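Long-range contacts in TqaA (Penicillium aethiopicum, PDB 5EGF), which is a fungal nonribosomal peptide synthetase whose C-terminal condensation-like domain, the piece held in this chain, probably releases the peptide product by macrocyclization: residues 61-66 and 427-432; 71-76 and 169-174; 97-102 and 111-116. The protein carries 2 engineered substitutions. All coordinates share one frame; numbering follows the deposited sequence.

Contact 1: 61-66 and 427-432; sequences FIKRGT and DPLDEV
Arg64 and Glu431 approach from opposite directions and form a two-pronged salt bridge, side-on to the guanidinium. Arg64 NE reaches Glu431 OE2 at 2.9 Å and Arg64 NH2 reaches Glu431 OE1 at 3.1 Å, both nearly straight. The oxygens lie close to the guanidinium plane, whereas the nitrogens meet them from above the carboxylate, because the two flat groups are turned 56° apart. Glu431 CG sits between its backbone N and carbonyl carbon (chi1 81°), and the chain bends at chi2, which folds the carboxylate back over its own loop. There the backbone N of Leu429 donates to OE2 at 3.1 Å, from the face of the carboxylate opposite to Arg64 NE. Trp433 NE1 also donates to OE2, so this buried oxygen is gripped by several donors and is likely to stay ionised. The bend at chi2 of Arg64 helps lay the guanidinium against Leu429, whose CD2 lies over one face, offset toward the rim, 3.3 Å from Arg64 CZ. NH1 is held by the carbonyl of Val60, one turn back in helix 56-63. A backbone bond, Asp427 N to Arg64 O at 3.1 Å, closes the other end of this cluster.

The solvent side is slacker: exposed Lys63 crosses Leu429 at about a right angle, with 4.1 Å between Lys63 CD and Leu429 CD2, and its amine leads away from the loop. Asp427 turns its OD1 to Thr265 instead of to the helix end.

That helix end is a Schellman motif, with Gly65 at positive phi. Docked on it is the connection from strand 417-425, in the N-terminal half's sheet, to strand 432-438 in the C-terminal half: the return leg of the crossover between halves, consistent with the latch of the two-lobed condensation-domain fold.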
loop_
_atom_site.group_PDB
_atom_site.type_symbol
_atom_site.label_atom_id
_atom_site.label_comp_id
_atom_site.label_asym_id
_atom_site.label_seq_id
_atom_site.Cartn_x
_atom_site.Cartn_y
_atom_site.Cartn_z
ATOM N N PHE C 61 22.310 25.453 -7.976
ATOM C CA PHE C 61 20.972 25.644 -8.497
ATOM C C PHE C 61 20.705 24.715 -9.642
ATOM O O PHE C 61 19.604 24.210 -9.812
ATOM C CB PHE C 61 20.774 27.091 -8.900
ATOM C CG PHE C 61 20.566 27.996 -7.726
ATOM C CD1 PHE C 61 19.642 27.661 -6.747
ATOM C CD2 PHE C 61 21.324 29.154 -7.564
ATOM C CE1 PHE C 61 19.435 28.494 -5.616
ATOM C CE2 PHE C 61 21.129 29.992 -6.446
ATOM C CZ PHE C 61 20.186 29.662 -5.470
ATOM N N ILE C 62 21.734 24.475 -10.428
ATOM C CA ILE C 62 21.580 23.648 -11.608
ATOM C C ILE C 62 21.363 22.198 -11.212
ATOM O O ILE C 62 20.568 21.476 -11.840
ATOM C CB ILE C 62 22.777 23.821 -12.538
ATOM C CG1 ILE C 62 22.516 25.017 -13.459
ATOM C CG2 ILE C 62 23.036 22.539 -13.339
ATOM C CD1 ILE C 62 23.763 25.682 -13.976
ATOM N N LYS C 63 22.053 21.786 -10.155
ATOM C CA LYS C 63 21.936 20.429 -9.685
ATOM C C LYS C 63 20.574 20.213 -9.039
ATOM O O LYS C 63 20.056 19.097 -9.015
ATOM C CB LYS C 63 23.059 20.114 -8.709
ATOM C CG LYS C 63 24.044 19.134 -9.272
ATOM C CD LYS C 63 24.599 18.269 -8.152
ATOM C CE LYS C 63 25.551 19.050 -7.266
ATOM N NZ LYS C 63 26.835 19.359 -7.987
ATOM N N ARG C 64 19.973 21.279 -8.527
ATOM C CA ARG C 64 18.661 21.129 -7.910
ATOM C C ARG C 64 17.539 21.385 -8.915
ATOM O O ARG C 64 16.346 21.361 -8.579
ATOM C CB ARG C 64 18.541 21.981 -6.644
ATOM C CG ARG C 64 19.278 21.335 -5.491
ATOM C CD ARG C 64 19.992 22.340 -4.599
ATOM N NE ARG C 64 20.879 21.636 -3.669
ATOM C CZ ARG C 64 22.145 21.313 -3.929
ATOM N NH1 ARG C 64 22.697 21.655 -5.084
ATOM N NH2 ARG C 64 22.863 20.651 -3.029
ATOM N N GLY C 65 17.933 21.591 -10.163
ATOM C CA GLY C 65 16.954 21.788 -11.214
ATOM C C GLY C 65 16.139 23.030 -10.947
ATOM O O GLY C 65 14.940 23.055 -11.224
ATOM N N THR C 66 16.800 24.063 -10.425
ATOM C CA THR C 66 16.103 25.277 -10.023
ATOM C C THR C 66 15.754 26.085 -11.257
ATOM O O THR C 66 16.639 26.545 -12.002
ATOM C CB THR C 66 16.922 26.108 -9.034
ATOM O OG1 THR C 66 17.596 25.220 -8.129
ATOM C CG2 THR C 66 16.008 27.037 -8.235
ATOM N N ASP C 427 14.568 21.458 -6.084
ATOM C CA ASP C 427 14.575 20.195 -5.375
ATOM C C ASP C 427 15.873 19.948 -4.648
ATOM O O ASP C 427 16.863 19.536 -5.259
ATOM C CB ASP C 427 14.234 19.037 -6.321
ATOM C CG ASP C 427 12.799 19.097 -6.805
ATOM O OD1 ASP C 427 11.895 18.592 -6.098
ATOM O OD2 ASP C 427 12.572 19.652 -7.903
ATOM N N PRO C 428 15.865 20.178 -3.332
ATOM C CA PRO C 428 17.086 20.076 -2.518
ATOM C C PRO C 428 17.685 18.680 -2.621
ATOM O O PRO C 428 16.986 17.743 -3.054
ATOM C CB PRO C 428 16.590 20.334 -1.087
ATOM C CG PRO C 428 15.305 21.108 -1.249
ATOM C CD PRO C 428 14.683 20.564 -2.536
ATOM N N LEU C 429 18.966 18.556 -2.272
ATOM C CA LEU C 429 19.640 17.265 -2.269
ATOM C C LEU C 429 19.620 16.665 -0.863
ATOM O O LEU C 429 18.561 16.263 -0.377
ATOM C CB LEU C 429 21.070 17.399 -2.801
ATOM C CG LEU C 429 21.365 17.287 -4.302
ATOM C CD1 LEU C 429 20.233 17.745 -5.209
ATOM C CD2 LEU C 429 22.623 18.075 -4.604
ATOM N N ASP C 430 20.766 16.594 -0.196
ATOM C CA ASP C 430 20.778 16.045 1.165
ATOM C C ASP C 430 20.666 17.141 2.201
ATOM O O ASP C 430 20.544 16.869 3.382
ATOM C CB ASP C 430 22.016 15.176 1.431
ATOM C CG ASP C 430 21.930 13.814 0.753
ATOM O OD1 ASP C 430 20.827 13.218 0.749
ATOM O OD2 ASP C 430 22.958 13.349 0.208
ATOM N N GLU C 431 20.669 18.384 1.749
ATOM C CA GLU C 431 20.672 19.511 2.675
ATOM C C GLU C 431 19.271 19.981 3.089
ATOM O O GLU C 431 18.262 19.700 2.444
ATOM C CB GLU C 431 21.487 20.689 2.101
ATOM C CG GLU C 431 20.749 21.594 1.075
ATOM C CD GLU C 431 20.519 20.906 -0.269
ATOM O OE1 GLU C 431 21.237 19.923 -0.544
ATOM O OE2 GLU C 431 19.623 21.340 -1.051
ATOM N N VAL C 432 19.239 20.733 4.170
ATOM C CA VAL C 432 18.015 21.331 4.673
ATOM C C VAL C 432 18.148 22.842 4.521
ATOM O O VAL C 432 19.169 23.423 4.957
ATOM C CB VAL C 432 17.842 21.027 6.183
ATOM C CG1 VAL C 432 16.667 21.804 6.762
ATOM C CG2 VAL C 432 17.723 19.531 6.427
#

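Contact 2: 71-76 and 169-174; sequences NWTIKG and HVVLTI
The imidazole of His169 carries the aliphatic chain of Lys75 on one face: Lys75 CE stands over the ring centre in a CH-pi contact, 4.0 Å from the centroid. Lys75 runs nearly straight through chi2 and chi3 beside the histidine, while His169 has CG anti to its backbone N (chi1 174°), and this swings the ring across to the neighbouring strand. The carbonyl O of Ile74 lies at the ring's edge, and Thr73 CG2 comes in obliquely, 3.8 Å from His169 NE2. On the reverse side of the sheet the indole of Trp72 meets Ile174 and Leu172 through its five-membered ring, with 4.2 Å between Trp72 CD1 and Leu172 CD1. Trp72 NE1 is buried here without a polar partner. Ile74 lies alongside Leu172 on the same face, Ile74 CD1 being 4.1 Å from Leu172 CB.

Between these two faces the backbones pair as antiparallel strands. Trp72 with Leu172 and Ile74 with Val170 are hydrogen-bonded pairs, each with two nearly linear bonds; Trp72 N to Leu172 O measures 2.7 Å. Between and beyond them, CA-H groups touch the same carbonyls, as at Asn71 CA to Leu172 O, 3.3 Å. Asn71 and Thr173 stand side by side, and Asn71 OD1 is bonded to Ser69.

Strands 67-75 and 169-177 are inner members of a mixed sheet, flanked by 417-425 and 158-163. Helix 132-144 packs on the Thr73, Val171 and His169 side; on the other, Phe190 of helix 186-197 meets Trp72 edge-to-face, and the Tyr420 ring meets it with the planes at about 55°.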
loop_
_atom_site.group_PDB
_atom_site.type_symbol
_atom_site.label_atom_id
_atom_site.label_comp_id
_atom_site.label_asym_id
_atom_site.label_seq_id
_atom_site.Cartn_x
_atom_site.Cartn_y
_atom_site.Cartn_z
ATOM N N ASN C 71 5.780 35.045 -14.844
ATOM C CA ASN C 71 4.614 35.283 -15.688
ATOM C C ASN C 71 3.914 36.597 -15.410
ATOM O O ASN C 71 3.531 36.904 -14.276
ATOM C CB ASN C 71 3.616 34.140 -15.552
ATOM C CG ASN C 71 4.289 32.791 -15.518
ATOM O OD1 ASN C 71 5.246 32.543 -16.260
ATOM N ND2 ASN C 71 3.808 31.910 -14.637
ATOM N N TRP C 72 3.743 37.367 -16.472
ATOM C CA TRP C 72 3.066 38.650 -16.404
ATOM C C TRP C 72 1.752 38.640 -17.195
ATOM O O TRP C 72 1.742 38.468 -18.421
ATOM C CB TRP C 72 4.007 39.739 -16.909
ATOM C CG TRP C 72 5.249 39.866 -16.055
ATOM C CD1 TRP C 72 6.465 39.269 -16.266
ATOM C CD2 TRP C 72 5.383 40.624 -14.843
ATOM N NE1 TRP C 72 7.343 39.615 -15.267
ATOM C CE2 TRP C 72 6.706 40.450 -14.384
ATOM C CE3 TRP C 72 4.513 41.434 -14.104
ATOM C CZ2 TRP C 72 7.181 41.067 -13.229
ATOM C CZ3 TRP C 72 4.992 42.042 -12.954
ATOM C CH2 TRP C 72 6.311 41.851 -12.528
ATOM N N THR C 73 0.645 38.798 -16.477
ATOM C CA THR C 73 -0.668 38.930 -17.100
ATOM C C THR C 73 -0.896 40.396 -17.457
ATOM O O THR C 73 -0.935 41.254 -16.568
ATOM C CB THR C 73 -1.808 38.438 -16.165
ATOM O OG1 THR C 73 -1.605 37.061 -15.827
ATOM C CG2 THR C 73 -3.158 38.583 -16.846
ATOM N N ILE C 74 -1.043 40.670 -18.753
ATOM C CA ILE C 74 -1.212 42.035 -19.265
ATOM C C ILE C 74 -2.593 42.261 -19.879
ATOM O O ILE C 74 -2.927 41.666 -20.908
ATOM C CB ILE C 74 -0.147 42.365 -20.331
ATOM C CG1 ILE C 74 1.252 42.417 -19.700
ATOM C CG2 ILE C 74 -0.481 43.675 -21.023
ATOM C CD1 ILE C 74 2.333 41.741 -20.528
ATOM N N LYS C 75 -3.387 43.121 -19.246
ATOM C CA LYS C 75 -4.724 43.448 -19.743
ATOM C C LYS C 75 -4.853 44.934 -20.078
ATOM O O LYS C 75 -4.582 45.791 -19.230
ATOM C CB LYS C 75 -5.779 43.087 -18.698
ATOM C CG LYS C 75 -5.886 41.609 -18.390
ATOM C CD LYS C 75 -6.932 41.353 -17.323
ATOM C CE LYS C 75 -6.984 39.883 -16.951
ATOM N NZ LYS C 75 -6.999 39.715 -15.465
ATOM N N GLY C 76 -5.285 45.234 -21.305
ATOM C CA GLY C 76 -5.405 46.613 -21.762
ATOM C C GLY C 76 -5.432 46.814 -23.272
ATOM O O GLY C 76 -5.122 45.901 -24.045
ATOM N N HIS C 169 -5.611 40.843 -23.696
ATOM C CA HIS C 169 -5.351 40.033 -22.522
ATOM C C HIS C 169 -4.290 39.011 -22.868
ATOM O O HIS C 169 -4.571 38.009 -23.524
ATOM C CB HIS C 169 -6.612 39.319 -22.064
ATOM C CG HIS C 169 -6.380 38.360 -20.943
ATOM N ND1 HIS C 169 -7.351 37.493 -20.489
ATOM C CD2 HIS C 169 -5.285 38.129 -20.184
ATOM C CE1 HIS C 169 -6.864 36.772 -19.493
ATOM N NE2 HIS C 169 -5.611 37.137 -19.291
ATOM N N VAL C 170 -3.066 39.257 -22.424
ATOM C CA VAL C 170 -1.965 38.388 -22.796
ATOM C C VAL C 170 -1.208 37.908 -21.565
ATOM O O VAL C 170 -1.296 38.514 -20.498
ATOM C CB VAL C 170 -1.006 39.113 -23.745
ATOM C CG1 VAL C 170 -0.049 38.135 -24.392
ATOM C CG2 VAL C 170 -1.793 39.852 -24.811
ATOM N N VAL C 171 -0.477 36.809 -21.714
ATOM C CA VAL C 171 0.489 36.431 -20.697
ATOM C C VAL C 171 1.886 36.411 -21.289
ATOM O O VAL C 171 2.128 35.826 -22.361
ATOM C CB VAL C 171 0.158 35.095 -20.009
ATOM C CG1 VAL C 171 1.210 34.768 -18.941
ATOM C CG2 VAL C 171 -1.231 35.165 -19.381
ATOM N N LEU C 172 2.796 37.098 -20.605
ATOM C CA LEU C 172 4.195 37.083 -20.985
ATOM C C LEU C 172 4.915 36.198 -19.971
ATOM O O LEU C 172 4.780 36.393 -18.756
ATOM C CB LEU C 172 4.761 38.507 -20.934
ATOM C CG LEU C 172 6.137 38.818 -21.522
ATOM C CD1 LEU C 172 7.046 39.416 -20.450
ATOM C CD2 LEU C 172 6.752 37.584 -22.139
ATOM N N THR C 173 5.663 35.208 -20.438
ATOM C CA THR C 173 6.423 34.423 -19.481
ATOM C C THR C 173 7.904 34.453 -19.777
ATOM O O THR C 173 8.340 34.289 -20.926
ATOM C CB THR C 173 5.960 32.953 -19.397
ATOM O OG1 THR C 173 6.579 32.200 -20.440
ATOM C CG2 THR C 173 4.436 32.836 -19.472
ATOM N N ILE C 174 8.686 34.652 -18.724
ATOM C CA ILE C 174 10.136 34.601 -18.857
ATOM C C ILE C 174 10.643 33.361 -18.133
ATOM O O ILE C 174 10.458 33.224 -16.918
ATOM C CB ILE C 174 10.772 35.871 -18.268
ATOM C CG1 ILE C 174 10.156 37.106 -18.928
ATOM C CG2 ILE C 174 12.274 35.838 -18.426
ATOM C CD1 ILE C 174 10.300 38.374 -18.128
#

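Contact 3: 97-102 and 111-116; sequences ILRTSF and QLVLAN. With EDO (1,2-ethanediol), chain Z.
Backbone hydrogen bonds link Ser101 and Leu112 in both directions, Ser101 N to Leu112 O at 2.9 Å and Leu112 N to Ser101 O at 2.7 Å, each close to straight. Where strand 100-103 begins, Leu114 N donates to Arg99 O at 3.0 Å from above the carbonyl plane, in a more bent bond. Thr100 with Val113 and Phe102 with Gln111 form the non-hydrogen-bonded pairs.

Of the side chains, Arg99 makes the polar link: its NH1 donates a short but bent hydrogen bond (139°) to Leu114 O, 2.7 Å away; the oxygen lies in the guanidinium plane and NH1 nearly in line with the C=O bond. The other nitrogens turn to the end of helix 81-94, NE weakly to the carbonyl of Val92 and NH2 weakly to that of Asp93. Replacing Arg99 by an alanine would probably leave the Leu114 carbonyl without this donor and break the polar tie between the hairpin and that helix end.

The two strands are the arms of a beta hairpin, and 110-115 is the middle strand of a three-stranded antiparallel sheet, with 47-53 on its far side.

Apolar contacts gather on the face bearing Thr100, Phe102 and Gln111. Gln111, with CG anti to the carbonyl carbon (chi1 -79°) and an extended chain, runs alongside Phe102, its amide only 8° from parallel with the ring; Gln111 CG is 3.6 Å from Phe102 CE2. Thr100 CG2 lies over one ring face, toward the rim, and packs 3.7 Å from Gln111 CB.

A bound ethanediol, probably from the crystallisation liquor, adds a last polar group. Its O1 donates to Gln111 OE1 at 2.9 Å, while Gln58 also donates to that oxygen, and Thr100 OG1 is bonded to the carbonyl of Ser96.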
loop_
_atom_site.group_PDB
_atom_site.type_symbol
_atom_site.label_atom_id
_atom_site.label_comp_id
_atom_site.label_asym_id
_atom_site.label_seq_id
_atom_site.Cartn_x
_atom_site.Cartn_y
_atom_site.Cartn_z
ATOM N N ILE C 97 24.370 37.169 -19.246
ATOM C CA ILE C 97 23.918 35.968 -18.547
ATOM C C ILE C 97 22.658 35.386 -19.215
ATOM O O ILE C 97 22.472 34.173 -19.241
ATOM C CB ILE C 97 23.686 36.203 -17.036
ATOM C CG1 ILE C 97 23.530 34.863 -16.304
ATOM C CG2 ILE C 97 22.487 37.106 -16.797
ATOM C CD1 ILE C 97 24.621 33.836 -16.607
ATOM N N LEU C 98 21.819 36.248 -19.780
ATOM C CA LEU C 98 20.618 35.790 -20.466
ATOM C C LEU C 98 20.930 35.123 -21.812
ATOM O O LEU C 98 20.050 34.486 -22.419
ATOM C CB LEU C 98 19.649 36.945 -20.667
ATOM C CG LEU C 98 19.250 37.646 -19.376
ATOM C CD1 LEU C 98 18.296 38.804 -19.667
ATOM C CD2 LEU C 98 18.622 36.638 -18.417
ATOM N N ARG C 99 22.177 35.262 -22.275
ATOM C CA ARG C 99 22.604 34.652 -23.535
ATOM C C ARG C 99 23.593 33.544 -23.241
ATOM O O ARG C 99 24.382 33.166 -24.105
ATOM C CB ARG C 99 23.272 35.681 -24.463
ATOM C CG ARG C 99 22.710 37.102 -24.362
ATOM C CD ARG C 99 23.264 38.024 -25.441
ATOM N NE ARG C 99 23.898 39.213 -24.874
ATOM C CZ ARG C 99 25.217 39.372 -24.766
ATOM N NH1 ARG C 99 26.035 38.426 -25.199
ATOM N NH2 ARG C 99 25.714 40.477 -24.229
ATOM N N THR C 100 23.554 33.023 -22.021
ATOM C CA THR C 100 24.543 32.043 -21.598
ATOM C C THR C 100 23.992 30.622 -21.659
ATOM O O THR C 100 22.863 30.375 -21.268
ATOM C CB THR C 100 25.032 32.345 -20.175
ATOM O OG1 THR C 100 25.578 33.673 -20.115
ATOM C CG2 THR C 100 26.067 31.326 -19.753
ATOM N N SER C 101 24.792 29.688 -22.158
ATOM C CA SER C 101 24.404 28.290 -22.172
ATOM C C SER C 101 25.384 27.479 -21.318
ATOM O O SER C 101 26.584 27.796 -21.257
ATOM C CB SER C 101 24.352 27.762 -23.602
ATOM O OG SER C 101 25.299 26.726 -23.787
ATOM N N PHE C 102 24.867 26.454 -20.637
ATOM C CA PHE C 102 25.660 25.701 -19.666
ATOM C C PHE C 102 25.984 24.295 -20.133
ATOM O O PHE C 102 25.139 23.560 -20.667
ATOM C CB PHE C 102 24.977 25.677 -18.281
ATOM C CG PHE C 102 24.648 27.050 -17.753
ATOM C CD1 PHE C 102 23.511 27.732 -18.194
ATOM C CD2 PHE C 102 25.489 27.675 -16.854
ATOM C CE1 PHE C 102 23.211 29.014 -17.735
ATOM C CE2 PHE C 102 25.200 28.964 -16.377
ATOM C CZ PHE C 102 24.047 29.632 -16.826
ATOM N N GLN C 111 30.207 28.189 -18.433
ATOM C CA GLN C 111 29.290 29.124 -19.048
ATOM C C GLN C 111 29.777 29.447 -20.446
ATOM O O GLN C 111 30.893 29.962 -20.616
ATOM C CB GLN C 111 29.267 30.423 -18.242
ATOM C CG GLN C 111 28.423 30.377 -16.987
ATOM C CD GLN C 111 28.728 31.519 -16.020
ATOM O OE1 GLN C 111 27.921 32.432 -15.855
ATOM N NE2 GLN C 111 29.882 31.453 -15.354
ATOM N N LEU C 112 28.965 29.148 -21.455
ATOM C CA LEU C 112 29.265 29.646 -22.792
ATOM C C LEU C 112 28.469 30.927 -23.003
ATOM O O LEU C 112 27.243 30.909 -23.038
ATOM C CB LEU C 112 28.926 28.621 -23.868
ATOM C CG LEU C 112 29.920 27.482 -24.077
ATOM C CD1 LEU C 112 29.961 26.541 -22.874
ATOM C CD2 LEU C 112 29.522 26.732 -25.326
ATOM N N VAL C 113 29.157 32.054 -23.092
ATOM C CA VAL C 113 28.467 33.305 -23.366
ATOM C C VAL C 113 28.304 33.460 -24.875
ATOM O O VAL C 113 29.274 33.367 -25.631
ATOM C CB VAL C 113 29.238 34.495 -22.811
ATOM C CG1 VAL C 113 28.319 35.710 -22.694
ATOM C CG2 VAL C 113 29.809 34.136 -21.460
ATOM N N LEU C 114 27.072 33.691 -25.313
ATOM C CA LEU C 114 26.781 33.761 -26.739
ATOM C C LEU C 114 26.624 35.192 -27.250
ATOM O O LEU C 114 26.241 36.103 -26.509
ATOM C CB LEU C 114 25.520 32.951 -27.049
ATOM C CG LEU C 114 25.766 31.569 -27.642
ATOM C CD1 LEU C 114 27.042 30.944 -27.097
ATOM C CD2 LEU C 114 24.550 30.665 -27.403
ATOM N N ALA C 115 26.931 35.386 -28.526
ATOM C CA ALA C 115 26.682 36.668 -29.183
ATOM C C ALA C 115 26.005 36.383 -30.519
ATOM O O ALA C 115 25.905 35.215 -30.926
ATOM C CB ALA C 115 27.994 37.448 -29.380
ATOM N N ASN C 116 25.550 37.434 -31.203
ATOM C CA ASN C 116 24.839 37.259 -32.469
ATOM C C ASN C 116 23.747 36.243 -32.274
ATOM O O ASN C 116 23.613 35.271 -33.038
ATOM C CB ASN C 116 25.786 36.812 -33.578
ATOM C CG ASN C 116 26.645 37.942 -34.070
ATOM O OD1 ASN C 116 26.157 38.864 -34.738
ATOM N ND2 ASN C 116 27.930 37.904 -33.724
HETATM C C1 EDO Z . 27.991 34.962 -17.701
HETATM O O1 EDO Z . 27.659 33.751 -18.392
HETATM C C2 EDO Z . 27.515 36.173 -18.498
HETATM O O2 EDO Z . 27.652 37.370 -17.719
#

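Overall arrangement
Contacts 2 and 3 are buried strand pairings: contact 2 joins two inner strands of its sheet, contact 3 an edge strand to the middle one, and both are held largely by regular backbone bonds. Contact 1 is only partly buried; it docks an irregular loop on a helix end, held by a salt bridge, one backbone bond and Leu429 packing. Contact 3 is nested within the loop closed by contact 2, and both within that of contact 1. Helix 56-63 and strand 67-75 are consecutive, tying contacts 1 and 2, whose nearest atoms remain about 10 Å apart. Contacts 1 and 3 touch, Ile62 CD1 lying 3.9 Å from Phe102 CD2, so the same helix meets both hairpin and crossover.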